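Local structure of 6-aminohexanoate-dimer hydrolase (Bacillus anthracis, 4GB7) at residues 136-141 with 371-377; 211-217 with 298-302. The protein probably acts as a serine hydrolase of the beta-lactamase family, cleaving amide bonds such as those of 6-aminohexanoate dimers. One frame throughout, in Å; residues are numbered along the deposited sequence.

How the interactions relate
Both contacts are buried, with centres about 14 Å apart, but they serve different parts of the fold. Interaction 1 brings the loop carrying S140, the probable nucleophile, against strand 369-373 at the edge of the five-stranded sheet. It lies nearer the chain centre and buries more surface, by packing without direct hydrogen bonds; one water joins the S140 hydroxyl to the backbone N of S374. Interaction 2 joins the C-terminal end of helix 206-214 to the loop entering strand 303-305; it too has a water bridge, but adds a direct hydrogen bond to its apolar contacts. The two meet where S140 OG lies 3.8 Å from S300 O and A139 O 4.2 Å from A301 CB, so 298-302 packs beside the loop that bears S140.

Interaction 1. Residues 136-141 with 371-377; sequences HGMASL and VLGSYGQ
Extended at H136 and G137, the segment runs antiparallel to 371-377, M138 opposite Q377 and S140 opposite G373 (CA to CA 6.0 and 4.5 Å). Bonds G373 N to Q377 O (2.8 Å) and Q377 N to G373 O (3.0 Å) close a tight turn between strands 369-373 and 377-382. H136 ND1 donates to G137 O (2.6 Å). The CA-to-CB bond of M138, a selenomethionine, points away, its side chain touching L303 and A305; M138 O accepts L141 N (3.0 Å) and meets Q377 CG (3.6 Å). Q377 NE2 donates to S374 O (2.9 Å), OE1 bonding S393 N. A139 is strained (phi 49°, psi -127°), its small CB 3.5 Å from S374 N. S140, of a probable SxxK motif, hydrogen-bonds through OG to K143, Y249 and a nitrate probably from crystallisation. A water 2.7 Å from S140 OG accepts from S374 N (2.9 Å), 3.2 Å from S140 N; both nitrogens probably form the oxyanion hole. A CB on G373 would strike M138 O. L141 CD1 rests 3.3 Å from V371 O.

Interaction 2. Residues 211-217 with 298-302; sequences LYLASNI and QASAG
Q298 and L211 dominate this contact between the end of helix 206-214, with the residues that follow it, and the irregular segment 298-302; their CA atoms are 7.8 Å apart. With chi1 m and chi2 t, Q298 reaches across so that NE2 donates to S215 OG at 3.0 Å and 171°. S215 in turn donates from OG to L211 O at 2.8 Å, a relay that suits a short hydroxyl able to accept from one side and give to a helix carbonyl on the other. The amide nitrogen also sits at the edge of the Y212 ring, 3.8 Å from CD1, and 3.6 Å from I217 CD1. L211 (chi1 t, chi2 p) points toward the loop, placing CD2 3.8 Å from A301 CB and 3.1 Å from S300 OG, whose hydroxyl binds E255. Beyond this apolar patch one water bridges Y212 OH (2.8 Å) and A301 O (3.0 Å), donating to the carbonyl. Segment 298-302 is a tight turn, with G302 N bonded to Q298 O at 2.9 Å; a CB on G302 would collide with Q298 CB. The helix ends in a Schellman motif, N216 taking positive phi (66°) while I217 N bonds Y212 O and N216 N bonds L213 O, both at 3.0 Å. Through S300 O, which accepts from K143 NZ, the turn abuts the lysine of the probable SxxK site of a beta-lactamase-like serine hydrolase.

Interaction 1. Residues 136-141 with 371-377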
loop_
_atom_site.group_PDB
_atom_site.type_symbol
_atom_site.label_atom_id
_atom_site.label_comp_id
_atom_site.label_asym_id
_atom_site.label_seq_id
_atom_site.Cartn_x
_atom_site.Cartn_y
_atom_site.Cartn_z
ATOM N N HIS A 136 11.036 -3.323 -3.575
ATOM C CA HIS A 136 10.345 -2.623 -4.657
ATOM C C HIS A 136 9.483 -1.549 -4.089
ATOM O O HIS A 136 8.965 -1.687 -2.985
ATOM C CB HIS A 136 9.427 -3.654 -5.323
ATOM C CG HIS A 136 8.901 -3.235 -6.679
ATOM N ND1 HIS A 136 7.916 -2.335 -6.844
ATOM C CD2 HIS A 136 9.276 -3.662 -7.955
ATOM C CE1 HIS A 136 7.663 -2.197 -8.170
ATOM N NE2 HIS A 136 8.517 -2.991 -8.851
ATOM N N GLY A 137 9.300 -0.454 -4.814
ATOM C CA GLY A 137 8.281 0.541 -4.436
ATOM C C GLY A 137 6.892 -0.068 -4.406
ATOM O O GLY A 137 6.581 -0.942 -5.158
HETATM N N MSE A 138 6.071 0.353 -3.463
HETATM C CA MSE A 138 4.724 -0.191 -3.347
HETATM C C MSE A 138 3.613 0.878 -3.263
HETATM O O MSE A 138 2.452 0.531 -3.086
HETATM C CB MSE A 138 4.651 -1.086 -2.099
HETATM C CG MSE A 138 5.663 -2.168 -2.084
HETATM SE SE MSE A 138 5.328 -3.509 -0.753
HETATM C CE MSE A 138 5.178 -2.505 0.820
ATOM N N ALA A 139 3.975 2.152 -3.391
ATOM C CA ALA A 139 3.016 3.236 -3.396
ATOM C C ALA A 139 2.088 3.053 -2.189
ATOM O O ALA A 139 2.582 2.853 -1.099
ATOM C CB ALA A 139 2.261 3.311 -4.722
ATOM N N SER A 140 0.776 3.047 -2.364
ATOM C CA SER A 140 -0.165 3.075 -1.228
ATOM C C SER A 140 -0.336 1.730 -0.499
ATOM O O SER A 140 -1.055 1.668 0.476
ATOM C CB SER A 140 -1.558 3.579 -1.686
ATOM O OG SER A 140 -1.560 4.961 -1.986
ATOM N N LEU A 141 0.348 0.664 -0.919
ATOM C CA LEU A 141 0.348 -0.572 -0.133
ATOM C C LEU A 141 0.832 -0.311 1.292
ATOM O O LEU A 141 0.443 -1.009 2.168
ATOM C CB LEU A 141 1.172 -1.674 -0.748
ATOM C CG LEU A 141 0.488 -2.532 -1.797
ATOM C CD1 LEU A 141 -0.526 -1.881 -2.686
ATOM C CD2 LEU A 141 1.485 -3.397 -2.550
ATOM N N VAL A 371 -5.341 -4.002 -0.920
ATOM C CA VAL A 371 -4.767 -2.650 -0.976
ATOM C C VAL A 371 -4.103 -2.469 -2.320
ATOM O O VAL A 371 -3.498 -3.408 -2.859
ATOM C CB VAL A 371 -3.897 -2.331 0.275
ATOM C CG1 VAL A 371 -2.726 -3.345 0.369
ATOM C CG2 VAL A 371 -3.443 -0.857 0.261
ATOM N N LEU A 372 -4.220 -1.256 -2.851
ATOM C CA LEU A 372 -3.828 -0.947 -4.229
ATOM C C LEU A 372 -2.823 0.168 -4.139
ATOM O O LEU A 372 -2.902 0.997 -3.198
ATOM C CB LEU A 372 -5.037 -0.483 -5.022
ATOM C CG LEU A 372 -6.134 -1.550 -5.160
ATOM C CD1 LEU A 372 -7.471 -0.900 -5.558
ATOM C CD2 LEU A 372 -5.704 -2.623 -6.147
ATOM N N GLY A 373 -1.938 0.244 -5.127
ATOM C CA GLY A 373 -1.035 1.388 -5.256
ATOM C C GLY A 373 -0.743 1.756 -6.671
ATOM O O GLY A 373 -0.840 0.888 -7.559
ATOM N N SER A 374 -0.414 3.025 -6.887
ATOM C CA SER A 374 -0.135 3.509 -8.215
ATOM C C SER A 374 0.931 2.711 -8.913
ATOM O O SER A 374 1.839 2.151 -8.283
ATOM C CB SER A 374 0.254 4.976 -8.215
ATOM O OG SER A 374 -0.802 5.725 -7.664
ATOM N N TYR A 375 0.796 2.654 -10.226
ATOM C CA TYR A 375 1.794 2.060 -11.146
ATOM C C TYR A 375 1.725 0.556 -11.174
ATOM O O TYR A 375 2.626 -0.091 -11.661
ATOM C CB TYR A 375 3.220 2.587 -10.931
ATOM C CG TYR A 375 3.282 4.072 -10.656
ATOM C CD1 TYR A 375 2.640 4.991 -11.475
ATOM C CD2 TYR A 375 3.901 4.547 -9.508
ATOM C CE1 TYR A 375 2.663 6.338 -11.190
ATOM C CE2 TYR A 375 3.923 5.889 -9.221
ATOM C CZ TYR A 375 3.320 6.775 -10.061
ATOM O OH TYR A 375 3.327 8.077 -9.703
ATOM N N GLY A 376 0.623 0.021 -10.644
ATOM C CA GLY A 376 0.283 -1.388 -10.716
ATOM C C GLY A 376 0.735 -2.239 -9.545
ATOM O O GLY A 376 1.164 -3.398 -9.726
ATOM N N GLN A 377 0.483 -1.734 -8.329
ATOM C CA GLN A 377 0.721 -2.504 -7.145
ATOM C C GLN A 377 -0.535 -3.013 -6.502
ATOM O O GLN A 377 -1.529 -2.279 -6.369
ATOM C CB GLN A 377 1.494 -1.723 -6.073
ATOM C CG GLN A 377 2.403 -0.604 -6.550
ATOM C CD GLN A 377 3.365 -1.002 -7.614
ATOM O OE1 GLN A 377 3.826 -2.136 -7.643
ATOM N NE2 GLN A 377 3.742 -0.057 -8.458
HETATM O O HOH W 1 -0.797 4.783 -4.563
#

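Interaction 2. Residues 211-217 with 298-302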
loop_
_atom_site.group_PDB
_atom_site.type_symbol
_atom_site.label_atom_id
_atom_site.label_comp_id
_atom_site.label_asym_id
_atom_site.label_seq_id
_atom_site.Cartn_x
_atom_site.Cartn_y
_atom_site.Cartn_z
ATOM N N LEU A 211 2.814 15.373 -1.493
ATOM C CA LEU A 211 3.595 14.520 -0.590
ATOM C C LEU A 211 4.997 14.388 -1.105
ATOM O O LEU A 211 5.954 14.477 -0.359
ATOM C CB LEU A 211 2.934 13.135 -0.488
ATOM C CG LEU A 211 3.672 12.072 0.353
ATOM C CD1 LEU A 211 3.497 12.427 1.828
ATOM C CD2 LEU A 211 3.155 10.665 0.020
ATOM N N TYR A 212 5.129 14.212 -2.423
ATOM C CA TYR A 212 6.460 14.124 -2.993
ATOM C C TYR A 212 7.250 15.464 -2.945
ATOM O O TYR A 212 8.429 15.441 -2.666
ATOM C CB TYR A 212 6.406 13.582 -4.411
ATOM C CG TYR A 212 5.790 12.190 -4.542
ATOM C CD1 TYR A 212 5.843 11.266 -3.506
ATOM C CD2 TYR A 212 5.258 11.773 -5.733
ATOM C CE1 TYR A 212 5.308 10.004 -3.633
ATOM C CE2 TYR A 212 4.677 10.517 -5.862
ATOM C CZ TYR A 212 4.740 9.622 -4.842
ATOM O OH TYR A 212 4.185 8.376 -5.002
ATOM N N LEU A 213 6.594 16.606 -3.183
ATOM C CA LEU A 213 7.234 17.907 -3.022
ATOM C C LEU A 213 7.652 18.110 -1.553
ATOM O O LEU A 213 8.772 18.514 -1.263
ATOM C CB LEU A 213 6.311 19.019 -3.457
ATOM C CG LEU A 213 6.160 19.138 -4.984
ATOM C CD1 LEU A 213 4.842 19.852 -5.301
ATOM C CD2 LEU A 213 7.377 19.810 -5.623
ATOM N N ALA A 214 6.763 17.774 -0.638
ATOM C CA ALA A 214 7.081 17.811 0.815
ATOM C C ALA A 214 8.306 16.991 1.202
ATOM O O ALA A 214 9.061 17.364 2.123
ATOM C CB ALA A 214 5.872 17.379 1.632
ATOM N N SER A 215 8.501 15.874 0.493
ATOM C CA SER A 215 9.583 14.951 0.741
ATOM C C SER A 215 10.820 15.263 -0.088
ATOM O O SER A 215 11.783 14.505 -0.044
ATOM C CB SER A 215 9.143 13.525 0.384
ATOM O OG SER A 215 7.986 13.146 1.062
ATOM N N ASN A 216 10.768 16.341 -0.881
ATOM C CA ASN A 216 11.884 16.769 -1.692
ATOM C C ASN A 216 12.259 15.790 -2.803
ATOM O O ASN A 216 13.434 15.676 -3.145
ATOM C CB ASN A 216 13.115 17.065 -0.811
ATOM C CG ASN A 216 14.151 17.907 -1.531
ATOM O OD1 ASN A 216 13.804 18.752 -2.343
ATOM N ND2 ASN A 216 15.426 17.675 -1.234
ATOM N N ILE A 217 11.283 15.054 -3.337
ATOM C CA ILE A 217 11.590 14.077 -4.393
ATOM C C ILE A 217 10.885 14.423 -5.705
ATOM O O ILE A 217 10.915 13.637 -6.653
ATOM C CB ILE A 217 11.333 12.601 -3.962
ATOM C CG1 ILE A 217 9.856 12.279 -3.744
ATOM C CG2 ILE A 217 12.136 12.244 -2.727
ATOM C CD1 ILE A 217 9.595 10.788 -3.507
ATOM N N GLN A 298 7.324 8.639 4.617
ATOM C CA GLN A 298 6.068 8.673 3.867
ATOM C C GLN A 298 5.263 7.448 4.258
ATOM O O GLN A 298 5.366 6.424 3.591
ATOM C CB GLN A 298 6.316 8.561 2.352
ATOM C CG GLN A 298 7.038 9.723 1.760
ATOM C CD GLN A 298 7.335 9.501 0.304
ATOM O OE1 GLN A 298 7.130 8.402 -0.223
ATOM N NE2 GLN A 298 7.853 10.518 -0.339
ATOM N N ALA A 299 4.456 7.567 5.303
ATOM C CA ALA A 299 3.624 6.480 5.746
ATOM C C ALA A 299 2.609 6.021 4.692
ATOM O O ALA A 299 2.158 4.871 4.702
ATOM C CB ALA A 299 2.875 6.893 7.033
ATOM N N SER A 300 2.243 6.945 3.801
ATOM C CA SER A 300 1.138 6.741 2.871
ATOM C C SER A 300 1.621 6.114 1.603
ATOM O O SER A 300 0.817 5.575 0.872
ATOM C CB SER A 300 0.430 8.071 2.547
ATOM O OG SER A 300 1.324 8.977 1.933
ATOM N N ALA A 301 2.926 6.156 1.347
ATOM C CA ALA A 301 3.382 5.787 -0.020
ATOM C C ALA A 301 4.823 5.310 -0.154
ATOM O O ALA A 301 5.280 4.990 -1.284
ATOM C CB ALA A 301 3.184 6.997 -0.917
ATOM N N GLY A 302 5.568 5.280 0.950
ATOM C CA GLY A 302 7.029 5.124 0.864
ATOM C C GLY A 302 7.687 3.811 1.265
ATOM O O GLY A 302 8.919 3.727 1.321
HETATM O O HOH W 2 5.766 6.300 -3.993
#